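PDB 6AGZ: Old Yellow Enzyme from Pichia, which probably uses bound flavin mononucleotide to catalyse the asymmetric reduction of the carbon-carbon double bond of enone compounds. Local coordinates for residues I259-E270 against W304-V312. Residues are numbered along the deposited sequence; the frame is centred on the assembly and turned at random.
Sequences IAQFGYILSELE and WMLQIWKGV
L266 reaches from helix 258-274 into the apolar centre of the contact, its CD1 3.6 Å from M305 CB and its CB 3.8 Å from I308 CG2, with the two short helix segments running 25° from parallel. The I308 side chain spans a turn of helix 258-274: CG2 lies over L266 and S267, 3.5 Å from S267 N, while CD1, carried away by an extended chi2 (172°), comes to rest against G263 CA and O. W304 CZ3 lies 3.8 Å from G263 N. I259 CG1 packs over one face of this indole in a CH-pi contact, 4.0 Å from the centroid of the five-membered ring of W304, and M305 CG covers the opposite face; F262 CB touches the edge. W304 NE1 is hydrogen-bonded to Y243 OH.

The polar part lies where the chain leaves helix 303-308. K310 N gives E270 OE1 a fairly straight hydrogen bond of 2.8 Å (161°), approaching from above the carboxylate plane. E270 CG stands anti to the backbone N, which sets it against I308 O, and the bend at chi2 then turns the carboxylate toward K310 N and W309, OE1 coming to 3.5 Å from W309 CE3. R278 makes a salt bridge with the same OE1 and a cation-pi contact with W309.

Helices 258-274 and 303-308 follow successive strands of the TIM barrel, and I259 also packs on I259 of the second subunit. With OE1 shared between a backbone N-H and an arginine, the buried E270 is probably held as a carboxylate, tying residues 259-270 to the turn after helix 303-308, which R337 also bonds.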
loop_
_atom_site.group_PDB
_atom_site.type_symbol
_atom_site.label_atom_id
_atom_site.label_comp_id
_atom_site.label_asym_id
_atom_site.label_seq_id
_atom_site.Cartn_x
_atom_site.Cartn_y
_atom_site.Cartn_z
ATOM N N ILE A 259 -1.234 -0.820 -5.065
ATOM C CA ILE A 259 -1.050 -0.789 -3.617
ATOM C C ILE A 259 -2.107 0.095 -2.967
ATOM O O ILE A 259 -2.575 -0.191 -1.857
ATOM C CB ILE A 259 0.385 -0.335 -3.274
ATOM C CG1 ILE A 259 1.385 -1.432 -3.649
ATOM C CG2 ILE A 259 0.515 0.015 -1.800
ATOM C CD1 ILE A 259 2.832 -1.064 -3.391
ATOM N N ALA A 260 -2.522 1.163 -3.651
ATOM C CA ALA A 260 -3.566 2.038 -3.125
ATOM C C ALA A 260 -4.950 1.416 -3.274
ATOM O O ALA A 260 -5.727 1.373 -2.316
ATOM C CB ALA A 260 -3.516 3.394 -3.830
ATOM N N GLN A 261 -5.275 0.947 -4.478
ATOM C CA GLN A 261 -6.586 0.361 -4.742
ATOM C C GLN A 261 -6.811 -0.889 -3.896
ATOM O O GLN A 261 -7.724 -0.947 -3.057
ATOM C CB GLN A 261 -6.691 0.041 -6.236
ATOM C CG GLN A 261 -8.004 -0.554 -6.689
ATOM C CD GLN A 261 -9.143 0.443 -6.676
ATOM O OE1 GLN A 261 -9.160 1.395 -7.456
ATOM N NE2 GLN A 261 -10.111 0.218 -5.799
ATOM N N PHE A 262 -5.965 -1.900 -4.096
ATOM C CA PHE A 262 -6.089 -3.135 -3.334
ATOM C C PHE A 262 -5.712 -2.935 -1.873
ATOM O O PHE A 262 -6.179 -3.683 -1.009
ATOM C CB PHE A 262 -5.234 -4.226 -3.972
ATOM C CG PHE A 262 -5.665 -4.587 -5.364
ATOM C CD1 PHE A 262 -6.531 -5.644 -5.579
ATOM C CD2 PHE A 262 -5.217 -3.858 -6.455
ATOM C CE1 PHE A 262 -6.936 -5.977 -6.859
ATOM C CE2 PHE A 262 -5.619 -4.186 -7.736
ATOM C CZ PHE A 262 -6.479 -5.246 -7.938
ATOM N N GLY A 263 -4.867 -1.946 -1.579
ATOM C CA GLY A 263 -4.650 -1.570 -0.191
ATOM C C GLY A 263 -5.933 -1.122 0.480
ATOM O O GLY A 263 -6.203 -1.477 1.633
ATOM N N TYR A 264 -6.751 -0.347 -0.238
ATOM C CA TYR A 264 -8.052 0.046 0.291
ATOM C C TYR A 264 -8.976 -1.156 0.430
ATOM O O TYR A 264 -9.708 -1.265 1.420
ATOM C CB TYR A 264 -8.689 1.111 -0.601
ATOM C CG TYR A 264 -10.167 1.321 -0.340
ATOM C CD1 TYR A 264 -10.602 2.139 0.696
ATOM C CD2 TYR A 264 -11.128 0.701 -1.130
ATOM C CE1 TYR A 264 -11.951 2.330 0.938
ATOM C CE2 TYR A 264 -12.476 0.884 -0.894
ATOM C CZ TYR A 264 -12.883 1.701 0.139
ATOM O OH TYR A 264 -14.226 1.884 0.373
ATOM N N ILE A 265 -8.972 -2.058 -0.555
ATOM C CA ILE A 265 -9.812 -3.253 -0.451
ATOM C C ILE A 265 -9.457 -4.047 0.803
ATOM O O ILE A 265 -10.331 -4.405 1.607
ATOM C CB ILE A 265 -9.686 -4.114 -1.721
ATOM C CG1 ILE A 265 -10.270 -3.368 -2.921
ATOM C CG2 ILE A 265 -10.384 -5.452 -1.528
ATOM C CD1 ILE A 265 -10.100 -4.092 -4.236
ATOM N N LEU A 266 -8.163 -4.325 0.992
ATOM C CA LEU A 266 -7.720 -5.057 2.175
ATOM C C LEU A 266 -8.073 -4.312 3.454
ATOM O O LEU A 266 -8.468 -4.929 4.451
ATOM C CB LEU A 266 -6.214 -5.303 2.105
ATOM C CG LEU A 266 -5.724 -6.308 1.065
ATOM C CD1 LEU A 266 -4.213 -6.315 1.044
ATOM C CD2 LEU A 266 -6.262 -7.696 1.370
ATOM N N SER A 267 -7.927 -2.984 3.448
ATOM C CA SER A 267 -8.295 -2.196 4.620
ATOM C C SER A 267 -9.772 -2.360 4.953
ATOM O O SER A 267 -10.146 -2.432 6.129
ATOM C CB SER A 267 -7.956 -0.723 4.389
ATOM O OG SER A 267 -8.305 0.061 5.517
ATOM N N GLU A 268 -10.626 -2.426 3.929
ATOM C CA GLU A 268 -12.056 -2.583 4.173
ATOM C C GLU A 268 -12.381 -3.974 4.700
ATOM O O GLU A 268 -13.213 -4.122 5.605
ATOM C CB GLU A 268 -12.836 -2.291 2.892
ATOM C CG GLU A 268 -12.971 -0.811 2.597
ATOM C CD GLU A 268 -13.828 -0.100 3.623
ATOM O OE1 GLU A 268 -15.053 -0.338 3.638
ATOM O OE2 GLU A 268 -13.276 0.683 4.426
ATOM N N LEU A 269 -11.736 -5.008 4.151
ATOM C CA LEU A 269 -11.948 -6.354 4.674
ATOM C C LEU A 269 -11.499 -6.455 6.129
ATOM O O LEU A 269 -12.189 -7.056 6.963
ATOM C CB LEU A 269 -11.213 -7.376 3.805
ATOM C CG LEU A 269 -11.635 -7.428 2.335
ATOM C CD1 LEU A 269 -10.814 -8.460 1.577
ATOM C CD2 LEU A 269 -13.124 -7.721 2.212
ATOM N N GLU A 270 -10.350 -5.856 6.454
ATOM C CA GLU A 270 -9.881 -5.851 7.835
ATOM C C GLU A 270 -10.802 -5.041 8.739
ATOM O O GLU A 270 -10.941 -5.365 9.922
ATOM C CB GLU A 270 -8.454 -5.307 7.906
ATOM C CG GLU A 270 -7.846 -5.324 9.303
ATOM C CD GLU A 270 -7.650 -6.731 9.837
ATOM O OE1 GLU A 270 -7.439 -7.654 9.023
ATOM O OE2 GLU A 270 -7.706 -6.915 11.072
ATOM N N TRP A 304 3.255 -5.820 2.034
ATOM C CA TRP A 304 2.312 -4.782 2.439
ATOM C C TRP A 304 0.914 -5.352 2.637
ATOM O O TRP A 304 0.201 -4.950 3.564
ATOM C CB TRP A 304 2.289 -3.656 1.405
ATOM C CG TRP A 304 1.928 -4.109 0.022
ATOM C CD1 TRP A 304 2.783 -4.559 -0.940
ATOM C CD2 TRP A 304 0.616 -4.150 -0.555
ATOM N NE1 TRP A 304 2.087 -4.882 -2.080
ATOM C CE2 TRP A 304 0.755 -4.639 -1.870
ATOM C CE3 TRP A 304 -0.660 -3.822 -0.088
ATOM C CZ2 TRP A 304 -0.335 -4.807 -2.724
ATOM C CZ3 TRP A 304 -1.741 -3.991 -0.937
ATOM C CH2 TRP A 304 -1.571 -4.478 -2.240
ATOM N N MET A 305 0.511 -6.298 1.784
ATOM C CA MET A 305 -0.785 -6.942 1.963
ATOM C C MET A 305 -0.896 -7.545 3.356
ATOM O O MET A 305 -1.869 -7.297 4.081
ATOM C CB MET A 305 -0.997 -8.010 0.889
ATOM C CG MET A 305 -0.831 -7.495 -0.532
ATOM S SD MET A 305 -1.274 -8.695 -1.806
ATOM C CE MET A 305 -3.061 -8.628 -1.721
ATOM N N LEU A 306 0.124 -8.301 3.768
ATOM C CA LEU A 306 0.101 -8.919 5.087
ATOM C C LEU A 306 0.149 -7.884 6.202
ATOM O O LEU A 306 -0.227 -8.197 7.337
ATOM C CB LEU A 306 1.263 -9.905 5.233
ATOM C CG LEU A 306 1.271 -11.226 4.449
ATOM C CD1 LEU A 306 1.439 -12.398 5.404
ATOM C CD2 LEU A 306 0.032 -11.426 3.580
ATOM N N GLN A 307 0.597 -6.660 5.905
ATOM C CA GLN A 307 0.530 -5.597 6.901
ATOM C C GLN A 307 -0.909 -5.213 7.211
ATOM O O GLN A 307 -1.224 -4.862 8.353
ATOM C CB GLN A 307 1.297 -4.362 6.425
ATOM C CG GLN A 307 2.803 -4.439 6.589
ATOM C CD GLN A 307 3.463 -3.080 6.452
ATOM O OE1 GLN A 307 4.412 -2.909 5.687
ATOM N NE2 GLN A 307 2.961 -2.102 7.200
ATOM N N ILE A 308 -1.793 -5.276 6.215
ATOM C CA ILE A 308 -3.147 -4.756 6.366
ATOM C C ILE A 308 -4.071 -5.855 6.870
ATOM O O ILE A 308 -4.727 -5.705 7.906
ATOM C CB ILE A 308 -3.661 -4.165 5.042
ATOM C CG1 ILE A 308 -2.673 -3.126 4.510
ATOM C CG2 ILE A 308 -5.028 -3.541 5.242
ATOM C CD1 ILE A 308 -2.994 -2.632 3.117
ATOM N N TRP A 309 -4.129 -6.965 6.140
ATOM C CA TRP A 309 -4.988 -8.081 6.513
ATOM C C TRP A 309 -4.320 -8.893 7.617
ATOM O O TRP A 309 -3.179 -9.342 7.462
ATOM C CB TRP A 309 -5.283 -8.951 5.294
ATOM C CG TRP A 309 -6.041 -10.187 5.627
ATOM C CD1 TRP A 309 -5.555 -11.458 5.662
ATOM C CD2 TRP A 309 -7.424 -10.274 5.988
ATOM N NE1 TRP A 309 -6.550 -12.335 6.015
ATOM C CE2 TRP A 309 -7.707 -11.634 6.223
ATOM C CE3 TRP A 309 -8.451 -9.336 6.132
ATOM C CZ2 TRP A 309 -8.974 -12.079 6.592
ATOM C CZ3 TRP A 309 -9.708 -9.780 6.501
ATOM C CH2 TRP A 309 -9.959 -11.139 6.725
ATOM N N LYS A 310 -5.032 -9.083 8.729
ATOM C CA LYS A 310 -4.485 -9.751 9.901
ATOM C C LYS A 310 -4.947 -11.195 10.049
ATOM O O LYS A 310 -4.438 -11.902 10.925
ATOM C CB LYS A 310 -4.857 -8.978 11.173
ATOM C CG LYS A 310 -4.425 -7.521 11.168
ATOM C CD LYS A 310 -2.912 -7.390 11.158
ATOM C CE LYS A 310 -2.489 -5.941 11.340
ATOM N NZ LYS A 310 -1.009 -5.805 11.411
ATOM N N GLY A 311 -5.884 -11.650 9.225
ATOM C CA GLY A 311 -6.436 -12.982 9.339
ATOM C C GLY A 311 -5.650 -14.009 8.551
ATOM O O GLY A 311 -4.507 -13.785 8.147
ATOM N N VAL A 312 -6.285 -15.163 8.337
ATOM C CA VAL A 312 -5.665 -16.223 7.554
ATOM C C VAL A 312 -5.444 -15.731 6.133
ATOM O O VAL A 312 -6.344 -15.153 5.509
ATOM C CB VAL A 312 -6.534 -17.489 7.583
ATOM C CG1 VAL A 312 -5.946 -18.562 6.677
ATOM C CG2 VAL A 312 -6.676 -18.005 9.007
#